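Side-chain contacts in protein CLPV1 (PDB 4UQW), which probably recognises partners such as the type VI secretion sheath or its accessory protein HsiE, as the N domain of the ATPase that disassembles the sheath: residues I6-L11 against T88-H93; A25-C30 against P36-V41; H42-I47 against S53-I58; L107-S112 against E150-Y155; G122-P127 against A141-E146. All coordinates share one frame; numbering follows the deposited sequence. Where two conformers were deposited one is given.

Contact 1: residues I6-L11 against T88-H93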
# COMPACT_ATOMS: atom_id res chain seq x y z
N ILE A 6 -1.00 -2.72 20.16
CA ILE A 6 -0.12 -3.43 19.23
C ILE A 6 1.04 -2.56 18.82
O ILE A 6 0.84 -1.36 18.53
CB ILE A 6 -0.92 -3.85 17.99
CG1 ILE A 6 -1.86 -4.98 18.42
CG2 ILE A 6 -0.03 -4.39 16.88
CD1 ILE A 6 -3.00 -5.32 17.40
N SER A 7 2.25 -3.07 18.86
CA SER A 7 3.44 -2.27 18.55
C SER A 7 3.70 -2.19 17.05
O SER A 7 3.40 -3.14 16.32
CB SER A 7 4.67 -2.88 19.20
OG SER A 7 4.98 -4.12 18.57
N ARG A 8 4.24 -1.05 16.60
CA ARG A 8 4.59 -0.98 15.18
C ARG A 8 5.63 -2.04 14.81
O ARG A 8 5.62 -2.59 13.70
CB ARG A 8 5.14 0.41 14.81
CG ARG A 8 4.01 1.46 14.76
CD ARG A 8 4.67 2.78 14.44
NE ARG A 8 3.63 3.78 14.19
CZ ARG A 8 3.87 5.08 14.10
NH1 ARG A 8 5.12 5.53 14.19
NH2 ARG A 8 2.87 5.93 13.84
N VAL A 9 6.57 -2.32 15.71
CA VAL A 9 7.60 -3.29 15.33
C VAL A 9 6.99 -4.66 15.02
O VAL A 9 7.43 -5.38 14.09
CB VAL A 9 8.73 -3.39 16.45
CG1 VAL A 9 8.15 -3.77 17.81
CG2 VAL A 9 9.80 -4.37 16.02
N ALA A 10 5.97 -5.05 15.78
CA ALA A 10 5.29 -6.31 15.49
C ALA A 10 4.43 -6.24 14.23
O ALA A 10 4.45 -7.18 13.40
CB ALA A 10 4.38 -6.73 16.69
N LEU A 11 3.68 -5.16 14.09
CA LEU A 11 2.76 -4.99 12.97
C LEU A 11 3.53 -4.92 11.64
O LEU A 11 3.32 -5.71 10.70
CB LEU A 11 1.92 -3.72 13.20
CG LEU A 11 0.99 -3.31 12.08
CD1 LEU A 11 -0.10 -4.35 11.85
CD2 LEU A 11 0.41 -1.89 12.45
N THR A 88 8.08 14.04 11.57
CA THR A 88 7.34 13.23 10.63
C THR A 88 6.76 12.02 11.38
O THR A 88 7.37 11.48 12.30
CB THR A 88 8.26 12.74 9.52
OG1 THR A 88 9.11 13.83 9.13
CG2 THR A 88 7.47 12.22 8.32
N ASP A 89 5.61 11.52 10.90
CA ASP A 89 5.04 10.27 11.45
C ASP A 89 4.36 9.49 10.33
O ASP A 89 4.25 9.94 9.22
CB ASP A 89 4.03 10.55 12.60
CG ASP A 89 4.00 9.46 13.65
OD1 ASP A 89 4.40 8.33 13.37
OD2 ASP A 89 3.63 9.74 14.82
N LEU A 90 3.93 8.27 10.69
CA LEU A 90 3.14 7.47 9.73
C LEU A 90 1.69 7.80 9.80
O LEU A 90 1.18 8.02 10.87
CB LEU A 90 3.26 5.98 10.04
CG LEU A 90 4.69 5.48 10.13
CD1 LEU A 90 4.65 3.96 10.61
CD2 LEU A 90 5.49 5.62 8.83
N SER A 91 1.01 7.91 8.65
CA SER A 91 -0.44 7.99 8.63
C SER A 91 -1.13 6.80 9.32
O SER A 91 -0.72 5.64 9.13
CB SER A 91 -0.90 8.00 7.17
OG SER A 91 -2.34 7.98 7.06
N SER A 92 -2.21 7.08 10.04
CA SER A 92 -3.00 6.01 10.60
C SER A 92 -3.43 5.03 9.49
O SER A 92 -3.55 3.83 9.72
CB SER A 92 -4.20 6.58 11.34
OG SER A 92 -5.00 5.55 11.89
N HIS A 93 -3.73 5.51 8.28
CA HIS A 93 -4.14 4.57 7.24
C HIS A 93 -3.06 3.61 6.83
O HIS A 93 -3.37 2.49 6.37
CB HIS A 93 -4.64 5.35 5.99
CG HIS A 93 -6.02 5.92 6.17
ND1 HIS A 93 -6.52 6.91 5.34
CD2 HIS A 93 -7.01 5.63 7.05
CE1 HIS A 93 -7.76 7.18 5.69
NE2 HIS A 93 -8.10 6.41 6.71
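Arg8 reaches across from helix 8-12 and grips one carboxylate oxygen of Asp89 with both ends of its guanidinium: NH2 lies 2.9 Å from Asp89 OD1, and NH1 3.0 Å from the same OD1. The carboxylate meets the guanidinium at its edge, the two planes 81° apart, with OD1 close to the guanidinium plane. The same oxygen also takes the backbone N-H of its neighbour, Leu90 N to Asp89 OD1 at 2.7 Å, so three N-H groups converge on it. Arg8 has a further anionic partner in Glu95, which pairs with NE; two carboxylates thus balance its charge. Its chain runs extended from CG to NE, and Leu90 CD1 closes over one face of the planar group, 3.7 Å from Arg8 NE. The helix starts are served separately: Ser7 OG accepts from Ala10 N, and Ser91 OG from His93 N, both as N-caps. Thr88 OG1 is hydrogen-bonded to Lys31 NZ. The result is a surface salt bridge between the N-terminal helix and strand 89-90, with Arg8 and Leu90 lining, together with Phe12 and Tyr20, the pocket that holds benzamidine in this crystal.

Contact 2: residues A25-C30 against P36-V41; sequences AATVFC and PYVELV
Val38, on the short strand 37-38, lies against residues 25-30 of helix 17-33 in a helix-turn-strand unit: the chain leaves the helix, turns, and returns as one strand of a two-stranded parallel sheet. Pro36 begins the return and ties its backbone to Asp89 of the other strand. The CA-CB bond of Tyr37 is directed away from the helix, but its carbonyl lies alongside the Cys30 sulfur, SG 3.4 Å from Tyr37 O. That sulfur is swung anti to its own backbone N (chi1 179°), which sets it beside the strand's backbone.

Val38 follows and splits its two methyls over the helix. CG1 touches Ala26 CB at 3.8 Å; CG2 meets Thr27 OG1 at 3.7 Å and Cys30 CB at 3.9 Å. The Thr27 hydroxyl is meanwhile bonded to Ile23 O one turn back, so its nearness to the methyl is packing. Val38 also pairs with Asp89 and Ser91 through its backbone and meets Leu90 with its side chain. Glu39 then turns the chain into helix 40-49 as its N-cap residue, and its backbone N is hydrogen-bonded to His42 ND1.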
# COMPACT_ATOMS: atom_id res chain seq x y z
N ALA A 25 11.56 3.68 1.99
CA ALA A 25 11.77 4.61 0.89
C ALA A 25 10.72 5.71 0.92
O ALA A 25 11.03 6.89 0.62
CB ALA A 25 11.72 3.88 -0.45
N ALA A 26 9.47 5.34 1.24
CA ALA A 26 8.40 6.32 1.35
C ALA A 26 8.66 7.31 2.44
O ALA A 26 8.30 8.49 2.29
CB ALA A 26 7.09 5.62 1.66
N THR A 27 9.27 6.84 3.53
CA THR A 27 9.60 7.76 4.62
C THR A 27 10.67 8.74 4.18
O THR A 27 10.57 9.94 4.46
CB THR A 27 10.10 6.93 5.85
OG1 THR A 27 9.03 6.13 6.32
CG2 THR A 27 10.56 7.86 6.98
N VAL A 28 11.69 8.26 3.50
CA VAL A 28 12.77 9.15 3.04
C VAL A 28 12.18 10.20 2.08
O VAL A 28 12.50 11.42 2.16
CB VAL A 28 13.87 8.36 2.35
CG1 VAL A 28 14.87 9.32 1.59
CG2 VAL A 28 14.56 7.43 3.38
N PHE A 29 11.31 9.76 1.18
CA PHE A 29 10.69 10.69 0.20
C PHE A 29 9.81 11.71 0.88
O PHE A 29 9.85 12.91 0.56
CB PHE A 29 9.87 9.86 -0.81
CG PHE A 29 9.21 10.65 -1.90
CD1 PHE A 29 7.96 11.21 -1.71
CD2 PHE A 29 9.82 10.79 -3.13
CE1 PHE A 29 7.33 11.92 -2.72
CE2 PHE A 29 9.19 11.48 -4.16
CZ PHE A 29 7.95 12.05 -3.94
N CYS A 30 8.95 11.23 1.79
CA CYS A 30 8.06 12.10 2.56
C CYS A 30 8.85 13.21 3.26
O CYS A 30 8.47 14.39 3.24
CB CYS A 30 7.32 11.20 3.57
SG CYS A 30 6.20 12.19 4.60
N PRO A 36 3.87 15.98 6.22
CA PRO A 36 3.87 15.69 7.66
C PRO A 36 3.70 14.22 8.00
O PRO A 36 4.15 13.78 9.09
CB PRO A 36 2.68 16.50 8.20
CG PRO A 36 1.79 16.69 6.99
CD PRO A 36 2.75 16.84 5.82
N TYR A 37 3.10 13.44 7.08
CA TYR A 37 2.81 12.01 7.34
C TYR A 37 3.18 11.19 6.16
O TYR A 37 2.90 11.57 5.01
CB TYR A 37 1.28 11.76 7.69
CG TYR A 37 0.92 12.49 8.97
CD1 TYR A 37 1.27 11.95 10.21
CD2 TYR A 37 0.34 13.76 8.92
CE1 TYR A 37 1.03 12.65 11.38
CE2 TYR A 37 0.11 14.48 10.07
CZ TYR A 37 0.45 13.91 11.30
OH TYR A 37 0.22 14.62 12.45
N VAL A 38 3.80 10.04 6.42
CA VAL A 38 4.00 9.02 5.40
C VAL A 38 2.64 8.35 5.11
O VAL A 38 2.03 7.76 6.00
CB VAL A 38 5.00 7.98 5.84
CG1 VAL A 38 5.32 7.07 4.68
CG2 VAL A 38 6.29 8.69 6.32
N GLU A 39 2.14 8.56 3.90
CA GLU A 39 0.78 8.16 3.54
C GLU A 39 0.76 7.01 2.59
O GLU A 39 1.79 6.61 2.03
CB GLU A 39 0.05 9.32 2.86
CG GLU A 39 -0.22 10.49 3.83
CD GLU A 39 -1.13 11.51 3.21
OE1 GLU A 39 -1.78 11.22 2.17
OE2 GLU A 39 -1.18 12.62 3.77
N LEU A 40 -0.46 6.48 2.40
CA LEU A 40 -0.61 5.46 1.39
C LEU A 40 -0.07 5.93 0.01
O LEU A 40 0.54 5.14 -0.73
CB LEU A 40 -2.06 5.06 1.24
CG LEU A 40 -2.71 4.31 2.40
CD1 LEU A 40 -4.24 4.13 2.11
CD2 LEU A 40 -2.07 2.96 2.60
N VAL A 41 -0.28 7.22 -0.33
CA VAL A 41 0.17 7.64 -1.66
C VAL A 41 1.73 7.56 -1.76
O VAL A 41 2.26 7.14 -2.80
CB VAL A 41 -0.35 9.05 -1.99
CG1 VAL A 41 0.26 10.12 -1.06
CG2 VAL A 41 -0.00 9.40 -3.46

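Contact 3: residues H42-I47 against S53-I58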
# COMPACT_ATOMS: atom_id res chain seq x y z
N HIS A 42 2.46 7.89 -0.67
CA HIS A 42 3.92 7.75 -0.71
C HIS A 42 4.31 6.30 -0.91
O HIS A 42 5.25 5.98 -1.64
CB HIS A 42 4.58 8.24 0.60
CG HIS A 42 4.43 9.70 0.87
ND1 HIS A 42 3.59 10.14 1.87
CD2 HIS A 42 5.02 10.80 0.34
CE1 HIS A 42 3.67 11.46 1.96
NE2 HIS A 42 4.52 11.88 1.04
N TRP A 43 3.64 5.40 -0.18
CA TRP A 43 4.02 3.98 -0.15
C TRP A 43 3.76 3.38 -1.54
O TRP A 43 4.61 2.69 -2.11
CB TRP A 43 3.17 3.26 0.89
CG TRP A 43 3.69 1.90 1.27
CD1 TRP A 43 4.87 1.34 0.89
CD2 TRP A 43 3.04 1.01 2.15
NE1 TRP A 43 5.00 0.09 1.52
CE2 TRP A 43 3.90 -0.09 2.33
CE3 TRP A 43 1.84 1.10 2.90
CZ2 TRP A 43 3.55 -1.18 3.17
CZ3 TRP A 43 1.49 0.05 3.74
CH2 TRP A 43 2.36 -1.08 3.86
N PHE A 44 2.55 3.64 -2.07
CA PHE A 44 2.18 3.06 -3.36
C PHE A 44 3.05 3.67 -4.48
O PHE A 44 3.49 2.95 -5.41
CB PHE A 44 0.68 3.28 -3.65
CG PHE A 44 -0.16 2.22 -3.06
CD1 PHE A 44 0.12 1.74 -1.80
CD2 PHE A 44 -1.25 1.66 -3.75
CE1 PHE A 44 -0.67 0.75 -1.21
CE2 PHE A 44 -2.03 0.65 -3.15
CZ PHE A 44 -1.73 0.22 -1.90
N HIS A 45 3.32 4.99 -4.42
CA HIS A 45 4.21 5.58 -5.40
C HIS A 45 5.61 4.87 -5.36
O HIS A 45 6.18 4.52 -6.41
CB HIS A 45 4.31 7.09 -5.16
CG HIS A 45 5.37 7.73 -5.96
ND1 HIS A 45 5.20 8.14 -7.27
CD2 HIS A 45 6.67 7.96 -5.65
CE1 HIS A 45 6.34 8.67 -7.71
NE2 HIS A 45 7.24 8.56 -6.75
N GLN A 46 6.12 4.62 -4.16
CA GLN A 46 7.44 3.99 -4.06
C GLN A 46 7.41 2.55 -4.54
O GLN A 46 8.39 2.08 -5.20
CB GLN A 46 7.97 4.06 -2.61
CG GLN A 46 8.48 5.46 -2.28
CD GLN A 46 9.63 5.93 -3.11
OE1 GLN A 46 10.60 5.20 -3.41
NE2 GLN A 46 9.50 7.14 -3.54
N ILE A 47 6.33 1.84 -4.28
CA ILE A 47 6.24 0.46 -4.79
C ILE A 47 6.24 0.46 -6.32
O ILE A 47 6.97 -0.36 -6.94
CB ILE A 47 4.94 -0.24 -4.23
CG1 ILE A 47 5.08 -0.52 -2.74
CG2 ILE A 47 4.62 -1.52 -5.06
CD1 ILE A 47 3.71 -0.75 -2.05
N SER A 53 6.22 -5.72 -9.01
CA SER A 53 5.62 -5.97 -7.70
C SER A 53 4.23 -6.56 -7.91
O SER A 53 3.74 -6.58 -9.04
CB SER A 53 5.48 -4.70 -6.87
OG SER A 53 4.46 -3.86 -7.46
N ASP A 54 3.58 -6.98 -6.82
CA ASP A 54 2.18 -7.40 -6.96
C ASP A 54 1.34 -6.23 -7.45
O ASP A 54 0.41 -6.44 -8.22
CB ASP A 54 1.56 -7.80 -5.61
CG ASP A 54 2.12 -9.05 -5.04
OD1 ASP A 54 2.85 -9.79 -5.75
OD2 ASP A 54 1.74 -9.29 -3.88
N LEU A 55 1.63 -5.03 -6.96
CA LEU A 55 0.83 -3.88 -7.37
C LEU A 55 0.94 -3.64 -8.90
O LEU A 55 -0.07 -3.34 -9.58
CB LEU A 55 1.30 -2.61 -6.58
CG LEU A 55 0.48 -1.37 -6.83
CD1 LEU A 55 -1.05 -1.56 -6.54
CD2 LEU A 55 0.99 -0.31 -5.85
N HIS A 56 2.16 -3.75 -9.48
CA HIS A 56 2.30 -3.61 -10.91
C HIS A 56 1.40 -4.58 -11.64
O HIS A 56 0.76 -4.23 -12.66
CB HIS A 56 3.72 -3.88 -11.41
CG HIS A 56 4.76 -2.86 -11.02
ND1 HIS A 56 5.20 -2.68 -9.72
CD2 HIS A 56 5.54 -2.05 -11.79
CE1 HIS A 56 6.18 -1.80 -9.70
NE2 HIS A 56 6.41 -1.40 -10.95
N GLN A 57 1.47 -5.84 -11.22
CA GLN A 57 0.74 -6.89 -11.92
C GLN A 57 -0.75 -6.77 -11.74
O GLN A 57 -1.50 -7.02 -12.68
CB GLN A 57 1.23 -8.27 -11.44
CG GLN A 57 2.72 -8.44 -11.82
CD GLN A 57 2.90 -8.36 -13.34
OE1 GLN A 57 2.13 -8.93 -14.11
NE2 GLN A 57 3.90 -7.61 -13.78
N ILE A 58 -1.20 -6.42 -10.53
CA ILE A 58 -2.62 -6.21 -10.27
C ILE A 58 -3.15 -5.05 -11.13
O ILE A 58 -4.23 -5.15 -11.69
CB ILE A 58 -2.85 -5.95 -8.79
CG1 ILE A 58 -2.65 -7.27 -8.01
CG2 ILE A 58 -4.25 -5.40 -8.51
CD1 ILE A 58 -2.54 -7.06 -6.47
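Ile47 presents its CG2 methyl to the start of the next helix, where it meets Ser53 OG at 3.4 Å and Leu55 CB at 3.8 Å. Leu55 in turn extends its isobutyl group, CG anti to the backbone N (chi1 -175°), toward Phe44: CD2 of Leu55 lies 3.6 Å from CD2 of Phe44, and the two side chains cross at about a right angle. A polar edge completes the first shell. The carbonyl oxygen of Ile47 lies near the plane of the His56 ring, with Ile47 O 3.2 Å from His56 CE1, an approach of carbon to oxygen.

These residues join two consecutive helices, 40-49 and 54-61, whose short segments run at 83° to each other with axes 10.6 Å apart, a nearly perpendicular turn within the all-helical part of the Clp N domain. Ser53 occupies the N-cap position of the second helix. Its hydroxyl is hydrogen-bonded to the imidazole, Ser53 OG to His56 ND1 at 2.7 Å, which fixes the rotation of that ring; a weak bond from His56 NE2 to Leu50 O steadies its far side.

Further out, Phe44 packs on Ile123, while Ile47 is backed by Ala22 of helix 17-33 and by Thr116. Asp54, the first helical residue after Ser53, anchors this corner to the rest of the chain: its carboxylate forms a salt bridge with Arg115 and takes the N-H of Gly117 and a bond with Ser159 OG, while its own backbone N is bonded to the carboxylate of Glu161.

Contact 4: residues L107-S112 against E150-Y155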
# COMPACT_ATOMS: atom_id res chain seq x y z
N LEU A 107 -5.03 -15.31 7.22
CA LEU A 107 -6.22 -16.16 7.36
C LEU A 107 -6.71 -16.64 6.02
O LEU A 107 -7.09 -17.82 5.88
CB LEU A 107 -7.35 -15.42 8.10
CG LEU A 107 -7.03 -14.94 9.53
CD1 LEU A 107 -8.22 -14.31 10.19
CD2 LEU A 107 -6.58 -16.12 10.39
N MET A 108 -6.80 -15.76 5.04
CA MET A 108 -7.29 -16.16 3.73
C MET A 108 -6.25 -16.97 2.97
O MET A 108 -6.59 -17.97 2.30
CB MET A 108 -7.74 -14.95 2.89
CG MET A 108 -8.25 -15.31 1.48
SD MET A 108 -8.96 -13.86 0.67
CE MET A 108 -10.58 -13.81 1.44
N PHE A 109 -4.98 -16.56 3.07
CA PHE A 109 -3.93 -17.20 2.28
C PHE A 109 -3.00 -18.10 3.09
O PHE A 109 -2.19 -18.81 2.53
CB PHE A 109 -3.12 -16.13 1.51
CG PHE A 109 -3.98 -15.38 0.50
CD1 PHE A 109 -4.24 -15.96 -0.74
CD2 PHE A 109 -4.61 -14.16 0.82
CE1 PHE A 109 -5.04 -15.30 -1.67
CE2 PHE A 109 -5.43 -13.52 -0.11
CZ PHE A 109 -5.64 -14.10 -1.37
N GLY A 110 -3.15 -18.14 4.42
CA GLY A 110 -2.27 -19.00 5.19
C GLY A 110 -0.79 -18.65 5.14
O GLY A 110 0.06 -19.56 5.32
N GLU A 111 -0.46 -17.37 4.99
CA GLU A 111 0.92 -16.95 4.75
C GLU A 111 1.49 -16.16 5.92
O GLU A 111 0.75 -15.45 6.62
CB GLU A 111 1.02 -16.12 3.48
CG GLU A 111 0.74 -16.94 2.24
CD GLU A 111 1.90 -17.85 1.84
OE1 GLU A 111 3.03 -17.71 2.38
OE2 GLU A 111 1.67 -18.75 0.99
N SER A 112 2.81 -16.27 6.10
CA SER A 112 3.47 -15.64 7.24
C SER A 112 3.91 -14.20 6.98
O SER A 112 4.20 -13.49 7.91
CB SER A 112 4.67 -16.48 7.64
OG SER A 112 5.61 -16.50 6.59
N GLU A 150 -10.27 -14.48 -5.43
CA GLU A 150 -10.47 -15.80 -6.01
C GLU A 150 -9.40 -16.19 -7.01
O GLU A 150 -9.17 -17.38 -7.26
CB GLU A 150 -11.86 -15.84 -6.63
CG GLU A 150 -12.94 -15.70 -5.58
CD GLU A 150 -13.51 -17.05 -5.16
OE1 GLU A 150 -13.54 -17.98 -6.00
OE2 GLU A 150 -13.91 -17.19 -3.98
N ARG A 151 -8.78 -15.18 -7.63
CA ARG A 151 -7.88 -15.41 -8.77
C ARG A 151 -6.52 -14.72 -8.50
O ARG A 151 -5.87 -14.24 -9.42
CB ARG A 151 -8.52 -14.89 -10.08
CG ARG A 151 -9.80 -15.73 -10.39
CD ARG A 151 -10.40 -15.49 -11.79
NE ARG A 151 -10.88 -14.14 -11.95
CZ ARG A 151 -10.64 -13.38 -13.02
NH1 ARG A 151 -9.93 -13.87 -14.03
NH2 ARG A 151 -11.11 -12.13 -13.08
N PHE A 152 -6.14 -14.71 -7.22
CA PHE A 152 -4.95 -13.96 -6.79
C PHE A 152 -3.72 -14.32 -7.63
O PHE A 152 -2.97 -13.42 -8.10
CB PHE A 152 -4.68 -14.23 -5.31
CG PHE A 152 -3.58 -13.36 -4.75
CD1 PHE A 152 -3.82 -12.02 -4.39
CD2 PHE A 152 -2.29 -13.87 -4.63
CE1 PHE A 152 -2.76 -11.19 -3.88
CE2 PHE A 152 -1.23 -13.07 -4.15
CZ PHE A 152 -1.45 -11.74 -3.77
N ASP A 153 -3.46 -15.61 -7.81
CA ASP A 153 -2.24 -15.99 -8.54
C ASP A 153 -2.28 -15.52 -9.97
O ASP A 153 -1.23 -15.15 -10.54
CB ASP A 153 -2.05 -17.52 -8.51
CG ASP A 153 -1.59 -18.02 -7.14
OD1 ASP A 153 -1.55 -17.23 -6.16
OD2 ASP A 153 -1.26 -19.22 -7.04
N GLU A 154 -3.47 -15.54 -10.59
CA GLU A 154 -3.58 -15.03 -11.94
C GLU A 154 -3.27 -13.52 -11.97
O GLU A 154 -2.65 -13.01 -12.91
CB GLU A 154 -4.99 -15.28 -12.47
CG GLU A 154 -5.15 -14.76 -13.88
CD GLU A 154 -6.54 -15.08 -14.46
OE1 GLU A 154 -7.30 -15.87 -13.86
OE2 GLU A 154 -6.84 -14.56 -15.54
N TYR A 155 -3.75 -12.79 -10.95
CA TYR A 155 -3.51 -11.35 -10.94
C TYR A 155 -2.05 -11.01 -10.68
O TYR A 155 -1.55 -10.04 -11.26
CB TYR A 155 -4.45 -10.64 -9.93
CG TYR A 155 -5.80 -10.36 -10.55
CD1 TYR A 155 -6.72 -11.39 -10.73
CD2 TYR A 155 -6.13 -9.08 -10.97
CE1 TYR A 155 -7.93 -11.16 -11.35
CE2 TYR A 155 -7.38 -8.84 -11.56
CZ TYR A 155 -8.25 -9.88 -11.74
OH TYR A 155 -9.47 -9.65 -12.35
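Phe109 and Phe152 meet with their rings tilted 50° to each other and their centroids 5.0 Å apart, an oblique pose. The touching is done by the outer end of Phe109 against the root of Phe152: CE1 of Phe109 is 3.8 Å from Phe152 CB, and CZ of Phe109 is 4.0 Å from Phe152 CG. The CA-CB bond of Phe152 points toward the other segment, and with CG anti to the backbone N (chi1 -173°) the ring runs on past the end of Phe109. The Phe109 ring has a cover of its own, since Met108 CG lies 3.7 Å above one face, toward the rim.

Tyr118 of helix 116-124 belongs to the same cluster, stacking with Phe109 and meeting Phe152 at an angle, while Ile121 packs on both phenylalanines. This aromatic group ties the C-terminal end of helix 92-108, which Gly110 leaves with positive phi, to the last helices of the domain, where the chain breaks at Arg151 between helices 145-150 and 152-156.

Around that break the side chains are polar. Asp153 OD1 lies in the plane of the Phe152 ring, at its edge. Tyr155 CE1 lies 3.7 Å above one face of the Arg151 guanidinium, toward its rim, and Arg151 NH1 makes a weak hydrogen bond, part of a salt bridge, to Glu154 OE1 at 3.3 Å.

Contact 5: residues G122-P127 against A141-E146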
# COMPACT_ATOMS: atom_id res chain seq x y z
N GLY A 122 -6.71 -6.08 1.64
CA GLY A 122 -7.16 -5.59 2.94
C GLY A 122 -7.76 -4.17 2.81
O GLY A 122 -8.76 -3.83 3.48
N ILE A 123 -7.12 -3.33 2.00
CA ILE A 123 -7.68 -2.00 1.74
C ILE A 123 -9.07 -2.06 1.08
O ILE A 123 -9.99 -1.36 1.48
CB ILE A 123 -6.65 -1.20 0.87
CG1 ILE A 123 -5.44 -0.78 1.72
CG2 ILE A 123 -7.30 0.06 0.20
CD1 ILE A 123 -4.20 -0.30 0.87
N LEU A 124 -9.21 -2.90 0.06
CA LEU A 124 -10.50 -2.96 -0.63
C LEU A 124 -11.62 -3.46 0.26
O LEU A 124 -12.79 -3.10 0.06
CB LEU A 124 -10.42 -3.84 -1.89
CG LEU A 124 -9.50 -3.29 -3.00
CD1 LEU A 124 -9.28 -4.34 -4.10
CD2 LEU A 124 -10.06 -1.96 -3.55
N LYS A 125 -11.27 -4.29 1.24
CA LYS A 125 -12.27 -4.83 2.16
C LYS A 125 -12.63 -3.95 3.33
O LYS A 125 -13.48 -4.33 4.14
CB LYS A 125 -11.80 -6.16 2.68
CG LYS A 125 -11.72 -7.25 1.64
CD LYS A 125 -13.09 -7.67 1.10
CE LYS A 125 -13.93 -8.44 2.15
NZ LYS A 125 -15.23 -8.88 1.52
N THR A 126 -12.02 -2.77 3.43
CA THR A 126 -12.27 -1.87 4.56
C THR A 126 -12.80 -0.56 3.96
O THR A 126 -12.03 0.10 3.33
CB THR A 126 -10.98 -1.61 5.32
OG1 THR A 126 -10.37 -2.87 5.69
CG2 THR A 126 -11.22 -0.71 6.58
N PRO A 127 -14.06 -0.20 4.20
CA PRO A 127 -14.59 0.94 3.43
C PRO A 127 -13.82 2.25 3.55
O PRO A 127 -13.63 2.95 2.53
CB PRO A 127 -15.99 1.08 4.01
CG PRO A 127 -16.36 -0.37 4.32
CD PRO A 127 -15.11 -1.00 4.85
N ALA A 141 -10.97 2.37 -8.61
CA ALA A 141 -12.33 1.88 -8.62
C ALA A 141 -12.52 0.74 -9.59
O ALA A 141 -13.52 0.00 -9.52
CB ALA A 141 -13.30 3.02 -8.92
N LYS A 142 -11.55 0.52 -10.46
CA LYS A 142 -11.61 -0.62 -11.39
C LYS A 142 -11.21 -1.96 -10.72
O LYS A 142 -11.47 -3.05 -11.26
CB LYS A 142 -10.69 -0.36 -12.59
CG LYS A 142 -11.14 0.85 -13.45
CD LYS A 142 -10.18 1.20 -14.55
CE LYS A 142 -10.71 2.47 -15.23
NZ LYS A 142 -9.87 2.88 -16.35
N LEU A 143 -10.60 -1.89 -9.54
CA LEU A 143 -10.24 -3.13 -8.84
C LEU A 143 -11.47 -3.86 -8.37
O LEU A 143 -12.41 -3.25 -7.87
CB LEU A 143 -9.35 -2.86 -7.64
CG LEU A 143 -8.01 -2.21 -7.96
CD1 LEU A 143 -7.35 -1.89 -6.65
CD2 LEU A 143 -7.19 -3.16 -8.79
N LYS A 144 -11.44 -5.17 -8.47
CA LYS A 144 -12.59 -5.96 -8.06
C LYS A 144 -12.11 -6.96 -7.05
O LYS A 144 -11.44 -7.92 -7.42
CB LYS A 144 -13.23 -6.71 -9.27
CG LYS A 144 -13.82 -5.80 -10.38
CD LYS A 144 -14.75 -4.76 -9.79
CE LYS A 144 -15.03 -3.60 -10.77
NZ LYS A 144 -15.33 -2.31 -10.05
N VAL A 145 -12.41 -6.72 -5.77
CA VAL A 145 -11.79 -7.57 -4.75
C VAL A 145 -12.22 -9.04 -4.86
O VAL A 145 -11.46 -9.93 -4.46
CB VAL A 145 -12.06 -6.99 -3.32
CG1 VAL A 145 -13.53 -7.16 -2.90
CG2 VAL A 145 -11.13 -7.66 -2.26
N GLU A 146 -13.41 -9.33 -5.38
CA GLU A 146 -13.82 -10.71 -5.53
C GLU A 146 -12.93 -11.46 -6.52
O GLU A 146 -12.60 -12.64 -6.32
CB GLU A 146 -15.29 -10.78 -6.02
CG GLU A 146 -16.32 -10.08 -5.14
CD GLU A 146 -16.26 -10.50 -3.68
OE1 GLU A 146 -15.98 -11.69 -3.41
OE2 GLU A 146 -16.51 -9.63 -2.80
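Leu124, near the end of helix 116-124, slides past Val145 with the two side chains pointing in opposite directions. Its CB is the first to touch, 3.8 Å from Val145 CB. The branch then divides: CD1 lies 3.8 Å from Leu143 CB and 3.9 Å from Val145 CB, while CD2 of Leu124 reaches Leu143 CD1 at 4.1 Å. Leu143 crosses it at about a right angle; CD1 thus touches both Leu143 and Val145, two residues apart on the incoming chain, while CD2 meets Leu143. Leu133 of helix 127-136 packs on Leu124 as well.

Lys125 extends the patch outward. Bent at chi2 and chi3, near -70° in both, its chain folds so that CD rests 3.9 Å from Val145 CG2, with the aliphatic part used as a hydrocarbon. The turns on both sides tie off their own polar groups: Thr126 OG1 donates to Gly122 O, and Lys144 NZ donates to Ala141 O. At the rim Lys125 NZ stands 4.6 Å from Glu146 OE2, too far for a salt bridge. The start of helix 145-150 is therefore held against helix 116-124 by hydrocarbon packing, and the opposite charges probably add only a mild attraction.

Contacts 2 and 3 are the buried ones and share helix 40-49, which contact 2 enters from its strand and contact 3 leaves toward the next helix. Contact 1 lies at the surface and is the one held by a salt bridge across its segments; it joins contact 2 through the two-stranded sheet, with strands 37-38 and 89-90 side by side. Contacts 4 and 5 are partly buried, and contact 5 lies nested within the loop that contact 4 closes. Their chemistry differs: aromatic rings in contact 4, aliphatic branches in contact 5. Contact 3 touches both, through Ile58 on Leu143 and Gln57 on Tyr155, and so links the interior to the C-terminal helices.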